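Hypothetical bacterial 6-phosphogluconolactonase (Bacteroides fragilis, PDB 3SCY) probably acts as a 6-phosphogluconolactonase, hydrolysing 6-phosphogluconolactone to 6-phosphogluconate, on a seven-bladed beta-propeller scaffold. Local coordinates at residues A136-E141 and K193-T198; V284-V289 and T339-D344; L320-R325 and Q331-D336. One frame throughout, in Å; residues are numbered along the deposited sequence.

Interaction 1. Residues A136-E141 and K193-T198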
# COMPACT_ATOMS: atom_id res chain seq x y z
N ALA A 136 12.34 -16.98 -5.31
CA ALA A 136 11.72 -16.25 -6.42
C ALA A 136 11.59 -17.10 -7.67
O ALA A 136 12.53 -17.85 -8.00
CB ALA A 136 12.51 -15.01 -6.73
N SER A 137 10.42 -17.09 -8.31
CA SER A 137 10.20 -17.84 -9.56
C SER A 137 10.33 -16.93 -10.76
O SER A 137 10.52 -17.42 -11.88
CB SER A 137 8.83 -18.52 -9.57
OG SER A 137 7.84 -17.54 -9.32
N ASP A 138 10.27 -15.59 -10.56
CA ASP A 138 10.42 -14.63 -11.66
C ASP A 138 10.89 -13.29 -11.14
O ASP A 138 10.50 -12.89 -10.05
CB ASP A 138 9.09 -14.47 -12.40
CG ASP A 138 9.16 -13.98 -13.83
OD1 ASP A 138 10.30 -13.85 -14.37
OD2 ASP A 138 8.08 -13.83 -14.46
N VAL A 139 11.78 -12.64 -11.88
CA VAL A 139 12.27 -11.27 -11.62
C VAL A 139 12.09 -10.55 -12.95
O VAL A 139 12.71 -10.95 -13.95
CB VAL A 139 13.72 -11.17 -11.05
CG1 VAL A 139 14.13 -9.71 -10.81
CG2 VAL A 139 13.88 -11.97 -9.77
N ILE A 140 11.18 -9.57 -12.98
CA ILE A 140 10.82 -8.86 -14.22
C ILE A 140 11.44 -7.48 -14.18
O ILE A 140 11.08 -6.67 -13.32
CB ILE A 140 9.27 -8.84 -14.41
CG1 ILE A 140 8.71 -10.28 -14.37
CG2 ILE A 140 8.88 -8.14 -15.74
CD1 ILE A 140 7.23 -10.45 -14.14
N GLU A 141 12.40 -7.22 -15.07
CA GLU A 141 13.12 -5.95 -15.13
C GLU A 141 12.43 -4.98 -16.07
O GLU A 141 11.78 -5.39 -17.04
CB GLU A 141 14.57 -6.17 -15.60
CG GLU A 141 15.41 -6.96 -14.61
CD GLU A 141 16.01 -6.23 -13.43
OE1 GLU A 141 15.98 -4.97 -13.40
OE2 GLU A 141 16.55 -6.92 -12.54
N LYS A 193 4.66 -25.03 -11.03
CA LYS A 193 5.76 -24.20 -11.53
C LYS A 193 5.39 -23.43 -12.83
O LYS A 193 6.29 -23.02 -13.58
CB LYS A 193 7.05 -25.05 -11.79
CG LYS A 193 7.42 -26.06 -10.69
CD LYS A 193 8.15 -25.42 -9.53
CE LYS A 193 8.63 -26.43 -8.52
NZ LYS A 193 8.75 -25.81 -7.16
N GLU A 194 4.09 -23.19 -13.08
CA GLU A 194 3.69 -22.41 -14.26
C GLU A 194 4.07 -20.94 -14.02
O GLU A 194 4.12 -20.47 -12.86
CB GLU A 194 2.19 -22.52 -14.57
CG GLU A 194 1.71 -23.93 -14.87
CD GLU A 194 0.22 -24.09 -15.05
OE1 GLU A 194 -0.47 -23.07 -15.27
OE2 GLU A 194 -0.27 -25.25 -14.98
N LYS A 195 4.30 -20.21 -15.12
CA LYS A 195 4.64 -18.79 -15.00
C LYS A 195 3.40 -18.00 -14.55
O LYS A 195 2.32 -18.18 -15.12
CB LYS A 195 5.17 -18.27 -16.34
CG LYS A 195 5.79 -16.88 -16.28
CD LYS A 195 6.48 -16.62 -17.64
CE LYS A 195 7.47 -15.50 -17.56
NZ LYS A 195 7.94 -15.09 -18.91
N PHE A 196 3.57 -17.11 -13.56
CA PHE A 196 2.46 -16.34 -13.04
C PHE A 196 2.08 -15.17 -13.96
O PHE A 196 0.90 -14.94 -14.24
CB PHE A 196 2.81 -15.83 -11.62
CG PHE A 196 1.73 -15.09 -10.87
CD1 PHE A 196 0.42 -15.54 -10.89
CD2 PHE A 196 2.04 -13.97 -10.11
CE1 PHE A 196 -0.58 -14.86 -10.17
CE2 PHE A 196 1.05 -13.32 -9.37
CZ PHE A 196 -0.25 -13.75 -9.42
N LEU A 197 3.08 -14.35 -14.34
CA LEU A 197 2.83 -13.13 -15.09
C LEU A 197 3.39 -13.15 -16.49
O LEU A 197 4.51 -13.60 -16.70
CB LEU A 197 3.46 -11.93 -14.37
CG LEU A 197 3.03 -11.70 -12.91
CD1 LEU A 197 3.80 -10.54 -12.28
CD2 LEU A 197 1.52 -11.52 -12.81
N THR A 198 2.62 -12.60 -17.43
CA THR A 198 3.04 -12.40 -18.82
C THR A 198 2.68 -10.98 -19.19
O THR A 198 1.66 -10.47 -18.73
CB THR A 198 2.38 -13.43 -19.75
OG1 THR A 198 0.96 -13.39 -19.55
CG2 THR A 198 2.89 -14.84 -19.52
O HOH W 1 5.71 -14.57 -13.31
O HOH W 2 7.09 -12.64 -16.73

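Interaction 2. Residues V284-V289 and T339-D344. With NA (sodium ion), chain E.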
# COMPACT_ATOMS: atom_id res chain seq x y z
N VAL A 284 -3.55 15.22 4.84
CA VAL A 284 -4.41 14.39 4.01
C VAL A 284 -5.41 15.27 3.31
O VAL A 284 -6.17 15.97 3.98
CB VAL A 284 -5.10 13.31 4.89
CG1 VAL A 284 -6.09 12.47 4.08
CG2 VAL A 284 -4.06 12.41 5.55
N ALA A 285 -5.43 15.19 1.96
CA ALA A 285 -6.42 15.88 1.13
C ALA A 285 -7.66 15.01 1.06
O ALA A 285 -7.56 13.77 0.98
CB ALA A 285 -5.85 16.11 -0.27
N ILE A 286 -8.84 15.64 1.13
CA ILE A 286 -10.12 14.95 1.16
C ILE A 286 -10.94 15.34 -0.05
O ILE A 286 -11.18 16.54 -0.28
CB ILE A 286 -10.88 15.29 2.46
CG1 ILE A 286 -9.95 15.15 3.71
CG2 ILE A 286 -12.19 14.46 2.55
CD1 ILE A 286 -10.55 15.69 5.04
N PHE A 287 -11.39 14.33 -0.79
CA PHE A 287 -12.20 14.52 -2.00
C PHE A 287 -13.51 13.81 -1.90
O PHE A 287 -13.59 12.68 -1.40
CB PHE A 287 -11.48 14.01 -3.24
CG PHE A 287 -10.14 14.65 -3.52
CD1 PHE A 287 -8.99 14.16 -2.93
CD2 PHE A 287 -10.04 15.73 -4.40
CE1 PHE A 287 -7.74 14.74 -3.20
CE2 PHE A 287 -8.79 16.29 -4.68
CZ PHE A 287 -7.65 15.78 -4.10
N LYS A 288 -14.55 14.45 -2.42
CA LYS A 288 -15.88 13.84 -2.54
C LYS A 288 -15.93 13.14 -3.87
O LYS A 288 -15.51 13.71 -4.87
CB LYS A 288 -16.98 14.92 -2.47
CG LYS A 288 -18.38 14.35 -2.48
CD LYS A 288 -19.47 15.45 -2.33
CE LYS A 288 -20.59 14.97 -1.44
NZ LYS A 288 -21.21 13.70 -1.92
N VAL A 289 -16.37 11.88 -3.88
CA VAL A 289 -16.47 11.09 -5.09
C VAL A 289 -17.88 11.20 -5.65
O VAL A 289 -18.85 10.99 -4.93
CB VAL A 289 -16.10 9.61 -4.81
CG1 VAL A 289 -16.23 8.76 -6.07
CG2 VAL A 289 -14.68 9.50 -4.24
N THR A 339 -19.72 14.39 5.69
CA THR A 339 -18.95 15.47 5.07
C THR A 339 -17.56 15.02 4.61
O THR A 339 -16.91 15.75 3.87
CB THR A 339 -18.75 16.63 6.07
OG1 THR A 339 -17.90 16.15 7.11
CG2 THR A 339 -20.07 17.15 6.63
N GLY A 340 -17.10 13.87 5.09
CA GLY A 340 -15.75 13.38 4.78
C GLY A 340 -14.67 13.97 5.66
O GLY A 340 -13.53 13.50 5.62
N LEU A 341 -15.01 14.99 6.49
CA LEU A 341 -14.03 15.71 7.31
C LEU A 341 -13.54 14.93 8.51
O LEU A 341 -14.20 14.01 9.01
CB LEU A 341 -14.57 17.08 7.74
CG LEU A 341 -15.04 17.97 6.59
CD1 LEU A 341 -15.55 19.30 7.13
CD2 LEU A 341 -13.92 18.17 5.51
N LEU A 342 -12.34 15.30 8.96
CA LEU A 342 -11.62 14.57 9.99
C LEU A 342 -11.44 15.36 11.28
O LEU A 342 -11.31 16.59 11.23
CB LEU A 342 -10.23 14.19 9.44
CG LEU A 342 -10.22 13.40 8.15
CD1 LEU A 342 -8.79 13.11 7.69
CD2 LEU A 342 -10.99 12.07 8.30
N THR A 343 -11.42 14.64 12.43
CA THR A 343 -11.22 15.21 13.77
C THR A 343 -10.19 14.37 14.52
O THR A 343 -10.43 13.18 14.74
CB THR A 343 -12.54 15.27 14.56
OG1 THR A 343 -13.52 15.97 13.81
CG2 THR A 343 -12.38 15.91 15.94
N ASP A 344 -9.08 14.98 14.95
CA ASP A 344 -8.07 14.29 15.75
C ASP A 344 -8.69 14.01 17.13
O ASP A 344 -9.13 14.94 17.83
CB ASP A 344 -6.79 15.13 15.86
CG ASP A 344 -5.60 14.44 16.52
OD1 ASP A 344 -5.78 13.32 17.07
OD2 ASP A 344 -4.51 15.01 16.50
NA NA E . -10.05 18.38 10.33
O HOH W 3 -10.75 17.84 7.84
O HOH W 4 -10.01 19.53 12.29
O HOH W 5 -8.64 20.18 9.15
O HOH W 6 -12.29 19.59 9.63

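Interaction 3. Residues L320-R325 and Q331-D336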
# COMPACT_ATOMS: atom_id res chain seq x y z
N LEU A 320 -9.79 7.13 10.54
CA LEU A 320 -8.69 7.22 9.60
C LEU A 320 -7.41 7.37 10.43
O LEU A 320 -7.28 8.31 11.24
CB LEU A 320 -8.92 8.40 8.64
CG LEU A 320 -7.97 8.48 7.43
CD1 LEU A 320 -8.61 9.23 6.27
CD2 LEU A 320 -6.63 9.10 7.81
N LEU A 321 -6.52 6.37 10.29
CA LEU A 321 -5.29 6.31 11.06
C LEU A 321 -4.11 6.65 10.20
O LEU A 321 -3.97 6.07 9.12
CB LEU A 321 -5.08 4.91 11.65
CG LEU A 321 -6.09 4.43 12.71
CD1 LEU A 321 -7.41 4.00 12.09
CD2 LEU A 321 -5.56 3.20 13.44
N VAL A 322 -3.29 7.62 10.65
CA VAL A 322 -2.14 8.11 9.89
C VAL A 322 -0.81 7.76 10.54
O VAL A 322 -0.53 8.20 11.65
CB VAL A 322 -2.21 9.64 9.68
CG1 VAL A 322 -1.06 10.12 8.79
CG2 VAL A 322 -3.55 10.05 9.08
N ALA A 323 0.04 7.00 9.82
CA ALA A 323 1.38 6.71 10.29
C ALA A 323 2.26 7.91 9.98
O ALA A 323 2.40 8.28 8.81
CB ALA A 323 1.92 5.46 9.60
N CYS A 324 2.85 8.54 11.01
CA CYS A 324 3.69 9.72 10.81
C CYS A 324 5.11 9.31 11.13
O CYS A 324 5.47 9.19 12.31
CB CYS A 324 3.21 10.88 11.67
SG CYS A 324 1.50 11.37 11.37
N ARG A 325 5.89 9.01 10.09
CA ARG A 325 7.23 8.47 10.24
C ARG A 325 8.13 9.35 11.09
O ARG A 325 8.85 8.83 11.94
CB ARG A 325 7.88 8.26 8.88
CG ARG A 325 9.22 7.50 8.93
CD ARG A 325 10.00 7.69 7.64
NE ARG A 325 10.52 9.04 7.50
CZ ARG A 325 11.25 9.48 6.48
NH1 ARG A 325 11.57 8.66 5.48
NH2 ARG A 325 11.66 10.74 6.44
N GLN A 331 -1.48 8.74 14.28
CA GLN A 331 -2.54 9.67 14.68
C GLN A 331 -3.89 9.11 14.34
O GLN A 331 -4.06 8.55 13.24
CB GLN A 331 -2.36 10.99 13.97
CG GLN A 331 -1.40 11.95 14.59
CD GLN A 331 -1.52 13.23 13.79
OE1 GLN A 331 -1.34 13.23 12.58
NE2 GLN A 331 -1.92 14.30 14.44
N ILE A 332 -4.87 9.29 15.23
CA ILE A 332 -6.20 8.73 15.01
C ILE A 332 -7.20 9.85 14.74
O ILE A 332 -7.38 10.73 15.59
CB ILE A 332 -6.67 7.86 16.23
CG1 ILE A 332 -5.54 7.00 16.87
CG2 ILE A 332 -7.93 7.06 15.91
CD1 ILE A 332 -4.84 5.97 15.93
N PHE A 333 -7.86 9.80 13.57
CA PHE A 333 -8.88 10.79 13.19
C PHE A 333 -10.24 10.16 13.07
O PHE A 333 -10.40 9.09 12.51
CB PHE A 333 -8.54 11.49 11.86
CG PHE A 333 -7.26 12.28 11.88
CD1 PHE A 333 -6.05 11.67 11.56
CD2 PHE A 333 -7.27 13.63 12.21
CE1 PHE A 333 -4.86 12.40 11.63
CE2 PHE A 333 -6.08 14.35 12.29
CZ PHE A 333 -4.88 13.74 11.96
N GLU A 334 -11.25 10.82 13.63
CA GLU A 334 -12.61 10.38 13.46
C GLU A 334 -13.14 10.99 12.16
O GLU A 334 -12.88 12.16 11.91
CB GLU A 334 -13.48 10.77 14.67
CG GLU A 334 -14.89 10.21 14.57
CD GLU A 334 -15.78 10.34 15.79
OE1 GLU A 334 -15.28 10.76 16.86
OE2 GLU A 334 -16.97 9.98 15.68
N ARG A 335 -13.84 10.20 11.35
CA ARG A 335 -14.45 10.61 10.09
C ARG A 335 -15.89 11.00 10.27
O ARG A 335 -16.67 10.26 10.87
CB ARG A 335 -14.44 9.47 9.07
CG ARG A 335 -13.10 9.13 8.49
CD ARG A 335 -13.23 8.21 7.28
NE ARG A 335 -13.90 8.82 6.13
CZ ARG A 335 -15.13 8.55 5.72
NH1 ARG A 335 -15.84 7.60 6.31
NH2 ARG A 335 -15.66 9.22 4.70
N ASP A 336 -16.27 12.11 9.66
CA ASP A 336 -17.67 12.46 9.60
C ASP A 336 -18.13 11.85 8.30
O ASP A 336 -17.64 12.24 7.24
CB ASP A 336 -17.87 13.99 9.66
CG ASP A 336 -19.33 14.41 9.64
OD1 ASP A 336 -20.13 13.75 8.95
OD2 ASP A 336 -19.65 15.45 10.24

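Interaction 1. Residues A136-E141 and K193-T198
Ile140 lays the end of its side chain over Leu197, its CD1 lying 3.9 Å from Leu197 CD1 and 4.1 Å from Leu197 CB. The two side chains cross at about a right angle, and a single methyl of Ile140 does the touching. It gets there because CG1 sits beside the backbone N (chi1 -55°) and the chain then runs extended, carrying CD1 away from its own strand. Ile140 also packs on Ile122 and Phe182, and Leu197 on Ile184, which makes the apolar patch part of a wider layer between two sheets.

The polar half is built on Asp138, whose CG lies anti to the backbone N (chi1 -157°), directing the carboxylate at the other segment. Two waters link OD2 to the backbone of one residue. The first donates to Asp138 OD2 at 2.7 Å and accepts from Leu197 N at 2.8 Å; the second donates both to Asp138 OD2, at 2.7 Å, and to Leu197 O, at 2.8 Å. The extended chain of Lys195 passes the same oxygen, with CE 3.6 Å from Asp138 OD2, while NZ stays at 4.6 Å, too far for a salt bridge.

Ser137 and Asp138 are both paired with Val124 of strand 121-126, a classic beta bulge at the start of strand 138-141. That strand is the outermost of one propeller blade, and strand 197-206 is the outermost of the next, so the contact joins two blades along their rims. Phe196 extends the seam, reaching Val113 and Val124 of the first blade.

With just 133 Å² buried and its carboxylate linked through water, this contact depends little on direct polar bonding. The ammonium group of Lys195 may still lend the Asp138 carboxylate some electrostatic stabilisation.

Interaction 2. Residues V284-V289 and T339-D344
The seam between two neighbouring propeller blades, next to a sodium site, is where Ile286 meets the turn leading into strand 342-350. Ile286 does all the touching on its side. Its CG2 approaches Gly340 O at 3.5 Å and its CD1 approaches the same Gly340 O at 3.7 Å, so two methyls of one side chain come against the same side of this oxygen, which also hydrogen-bonds to Tyr274 OH. CG1 stands beside the backbone N (chi1 -48°), and CD1 is thereby carried on to Leu342 CG, at 3.9 Å, and to Leu341 CD2, at 4.2 Å.

The turn is shaped by Gly340, with a positive phi of 83°, and by an ST turn in which Leu341 N donates to Thr339 OG1 at 3.2 Å.

On its backbone side, Leu342 O coordinates sodium at 2.4 Å. Four waters and Gln302 OE1 complete the sphere; one of these waters, 2.6 Å from the ion, also accepts a hydrogen bond from Leu342 N at 3.2 Å. Because Gln302 belongs to the strand beside 283-289, the ion ties the same two blades together. Leu342 thus serves both chemistries: its side chain packs without polar bonds, whereas its carbonyl supplies the electrostatic link.

Interaction 3. Residues L320-R325 and Q331-D336
Leu320 and Phe333 exchange two backbone hydrogen bonds, Leu320 N to Phe333 O at 2.8 Å and Phe333 N to Leu320 O at 2.8 Å. Val322 and Gln331 repeat the pattern, with Val322 N to Gln331 O at 2.9 Å and Gln331 N to Val322 O at 2.8 Å. Between the two pairs, Leu321 stands opposite Ile332 as a non-hydrogen-bonded pair, and Leu321 CA makes a CA-H...O contact with Gln331 O at 3.4 Å. The backbone oxygen of Leu320, besides accepting from Phe333 N, sits at the edge of the Phe333 ring, near its plane.

This register and the 156° between strand directions define an antiparallel hairpin, formed by the two middle strands of the four-stranded blade 310-350, one of the seven repeating sheets of the propeller.

Apolar contacts divide between the faces. On that of Leu321 and Ile332, the side chains lie side by side, pointing the same way. Ile332 bends at its second torsion (chi2 -60°), bringing CD1 to 3.8 Å from Leu321 CG. Leu321 also packs on Leu357 and Phe359 of strand 354-360, which belongs to the adjoining blade. On the opposite face, Val322 CG2 approaches Phe333 CE1 obliquely, at 3.7 Å.

Polar side chains flank that second face. Gln331, extended beyond CG, brings OE1 to 3.6 Å from Cys324 SG, but the hydrogen bond to this oxygen comes from Gly305 N. Arg335 packs its aliphatic part on Leu320 CB, and its guanidinium group is held by Gly317 O at NH1 and by Tyr274 OH at NE.

How the interactions relate
Interaction 1 comes first along the chain and lies on the opposite side of the propeller from the others, its centre about 40 Å from that of interaction 2 and about 37 Å from that of interaction 3. The latter two have centres about 11 Å apart, and interaction 3 is nested within the loop that interaction 2 closes. They meet where strand 342-350 joins strand 329-335 in one sheet: Thr343 O lies 2.7 Å from Glu334 N and Leu341 O 2.9 Å from Asp336 N, both probable hydrogen bonds. Interaction 3 thus binds strands within a blade, whereas interactions 1 and 2 join successive blades at two separate seams, together illustrating how the ring is built.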